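Local coordinates for chloramphenicol acetyltransferase (Aliivibrio fischeri, PDB 6PXA) that probably transfers an acetyl group from acetyl-CoA to the 3-hydroxyl of chloramphenicol, as a member of the hexapeptide-repeat transferase family, at the interface of chains A and B. Residues are numbered along the deposited sequence; one frame, centred on the assembly and turned at random. Chains: chain A/B, Chloramphenicol acetyltransferase.

The interface of chains A and B. Residues chain A 53, 55-56; chain B 8-11, 36.
The 3-10 helix 54-56 of chain A, with A:Asp53 just ahead of it, meets the N-terminal loop of chain B at B:Asn8 to B:Leu11 and the start of the 3-10 helix 36-38. A hydrogen bond crosses the contact from the indole nitrogen B:Trp10 NE1 to the carboxylate oxygen A:Asp53 OD2, 2.7 Å long. An angle of 159° at the hydrogen makes it fairly straight. OD2 offers its syn lone pair and lies close to the indole plane, and A:Asp53 CG also sits in plane at the ring's edge, so the acid meets the edge of the indole rather than stacking on it. The carboxylate and ring planes are 70° apart. The other oxygen, A:Asp53 OD1, is held within chain A by the hydroxyl A:Thr56 OG1 at 2.6 Å, approached from above the carboxylate plane. With both oxygens engaged, the rotation of the carboxylate is probably restrained.

The same threonine serves the apolar side. Its OG1 lies between the backbone N and the carbonyl carbon (chi1 65°), leaving CG2 anti to the carbonyl carbon and directing the methyl over one face of B:Trp10, near the rim, with 3.7 Å between A:Thr56 CG2 and B:Trp10 CZ2. A:Thr56 CG2 also touches the branch carbon B:Leu11 CG, likewise at 3.7 Å, and so fits into the angle formed by indole and leucine.

A:Pro55 has the largest buried surface in the patch, 65 Å². A:Pro55 CB packs on B:Ser9 CB at 3.5 Å, whereas A:Pro55 CG reaches B:Phe36 CZ at 3.8 Å and the five-membered part of the indole. Within chain B, the B:Phe36 ring borders the indole through CD2, an in-plane contact at the indole edge that may help position B:Trp10.

The patch is one part of a larger A-B interface in a three-copy assembly, consistent with the trimers typical of this left-handed beta-helix family; here, a 3-10 helix of one subunit packs against the N-terminal loop and a second 3-10 helix of its neighbour.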
ATOM      1  N   ASP A  53      18.385  13.614   6.880  1.00 51.53           N
ATOM      2  CA  ASP A  53      18.587  12.207   6.571  1.00 48.89           C
ATOM      3  C   ASP A  53      19.782  12.043   5.633  1.00 53.83           C
ATOM      4  O   ASP A  53      20.535  12.983   5.363  1.00 52.45           O
ATOM      5  CB  ASP A  53      17.309  11.601   5.983  1.00 50.28           C
ATOM      6  CG  ASP A  53      16.947  12.148   4.562  1.00 51.78           C
ATOM      7  OD1 ASP A  53      17.621  13.056   4.021  1.00 49.84           O
ATOM      8  OD2 ASP A  53      15.960  11.636   3.979  1.00 49.29           O
ATOM      9  N   PRO A  55      20.203  11.499   2.145  1.00 59.96           N
ATOM     10  CA  PRO A  55      20.379  12.297   0.919  1.00 58.63           C
ATOM     11  C   PRO A  55      20.325  13.808   1.126  1.00 58.24           C
ATOM     12  O   PRO A  55      20.627  14.542   0.175  1.00 58.00           O
ATOM     13  CB  PRO A  55      19.220  11.824   0.023  1.00 58.22           C
ATOM     14  CG  PRO A  55      18.172  11.442   0.964  1.00 57.19           C
ATOM     15  CD  PRO A  55      18.902  10.797   2.123  1.00 60.16           C
ATOM     16  N   THR A  56      19.943  14.308   2.310  1.00 51.98           N
ATOM     17  CA  THR A  56      19.874  15.754   2.515  1.00 60.71           C
ATOM     18  C   THR A  56      20.719  16.219   3.695  1.00 65.76           C
ATOM     19  O   THR A  56      20.513  17.333   4.185  1.00 70.26           O
ATOM     20  CB  THR A  56      18.431  16.228   2.724  1.00 56.36           C
ATOM     21  OG1 THR A  56      17.918  15.662   3.938  1.00 52.59           O
ATOM     22  CG2 THR A  56      17.541  15.832   1.542  1.00 48.65           C
TER
ATOM     23  N   ASN B   8      18.528  10.932  -6.932  1.00 46.56           N
ATOM     24  CA  ASN B   8      19.604  11.041  -5.954  1.00 51.71           C
ATOM     25  C   ASN B   8      19.135  11.575  -4.607  1.00 49.13           C
ATOM     26  O   ASN B   8      19.774  11.298  -3.589  1.00 49.09           O
ATOM     27  CB  ASN B   8      20.722  11.937  -6.487  1.00 60.61           C
ATOM     28  CG  ASN B   8      21.580  11.244  -7.532  1.00 72.45           C
ATOM     29  OD1 ASN B   8      21.509  10.024  -7.708  1.00 78.72           O
ATOM     30  ND2 ASN B   8      22.411  12.018  -8.221  1.00 72.21           N
ATOM     31  N   SER B   9      18.049  12.338  -4.565  1.00 48.45           N
ATOM     32  CA  SER B   9      17.452  12.691  -3.283  1.00 45.80           C
ATOM     33  C   SER B   9      15.986  12.996  -3.526  1.00 46.06           C
ATOM     34  O   SER B   9      15.560  13.183  -4.669  1.00 43.46           O
ATOM     35  CB  SER B   9      18.159  13.884  -2.614  1.00 54.27           C
ATOM     36  OG  SER B   9      17.941  15.078  -3.338  1.00 64.68           O
ATOM     37  N   TRP B  10      15.214  13.033  -2.444  1.00 43.06           N
ATOM     38  CA  TRP B  10      13.805  13.382  -2.597  1.00 43.83           C
ATOM     39  C   TRP B  10      13.589  14.865  -2.828  1.00 41.38           C
ATOM     40  O   TRP B  10      12.438  15.293  -2.960  1.00 44.06           O
ATOM     41  CB  TRP B  10      12.993  12.920  -1.377  1.00 43.85           C
ATOM     42  CG  TRP B  10      13.626  13.148  -0.045  1.00 40.48           C
ATOM     43  CD1 TRP B  10      14.469  12.290   0.627  1.00 42.95           C
ATOM     44  CD2 TRP B  10      13.451  14.289   0.815  1.00 42.66           C
ATOM     45  NE1 TRP B  10      14.834  12.837   1.844  1.00 50.45           N
ATOM     46  CE2 TRP B  10      14.219  14.054   1.991  1.00 47.00           C
ATOM     47  CE3 TRP B  10      12.715  15.474   0.716  1.00 45.97           C
ATOM     48  CZ2 TRP B  10      14.292  14.983   3.049  1.00 46.76           C
ATOM     49  CZ3 TRP B  10      12.774  16.383   1.761  1.00 52.10           C
ATOM     50  CH2 TRP B  10      13.561  16.130   2.923  1.00 47.66           C
ATOM     51  N   LEU B  11      14.653  15.662  -2.844  1.00 43.85           N
ATOM     52  CA  LEU B  11      14.547  17.056  -3.232  1.00 49.61           C
ATOM     53  C   LEU B  11      14.366  17.206  -4.731  1.00 51.07           C
ATOM     54  O   LEU B  11      13.985  18.283  -5.189  1.00 50.14           O
ATOM     55  CB  LEU B  11      15.790  17.834  -2.793  1.00 48.38           C
ATOM     56  CG  LEU B  11      16.217  17.839  -1.312  1.00 46.67           C
ATOM     57  CD1 LEU B  11      17.384  18.747  -1.087  1.00 47.75           C
ATOM     58  CD2 LEU B  11      15.067  18.211  -0.383  1.00 47.16           C
ATOM     59  N   PHE B  36      11.911   9.515  -5.596  1.00 40.57           N
ATOM     60  CA  PHE B  36      13.089   9.035  -4.878  1.00 44.55           C
ATOM     61  C   PHE B  36      12.804   7.778  -4.059  1.00 39.88           C
ATOM     62  O   PHE B  36      13.600   6.835  -4.063  1.00 40.09           O
ATOM     63  CB  PHE B  36      13.638  10.129  -3.955  1.00 47.59           C
ATOM     64  CG  PHE B  36      14.763   9.661  -3.059  1.00 42.29           C
ATOM     65  CD1 PHE B  36      16.058   9.533  -3.552  1.00 43.31           C
ATOM     66  CD2 PHE B  36      14.530   9.339  -1.722  1.00 45.22           C
ATOM     67  CE1 PHE B  36      17.112   9.097  -2.714  1.00 45.60           C
ATOM     68  CE2 PHE B  36      15.574   8.898  -0.898  1.00 48.18           C
ATOM     69  CZ  PHE B  36      16.865   8.775  -1.407  1.00 46.21           C
TER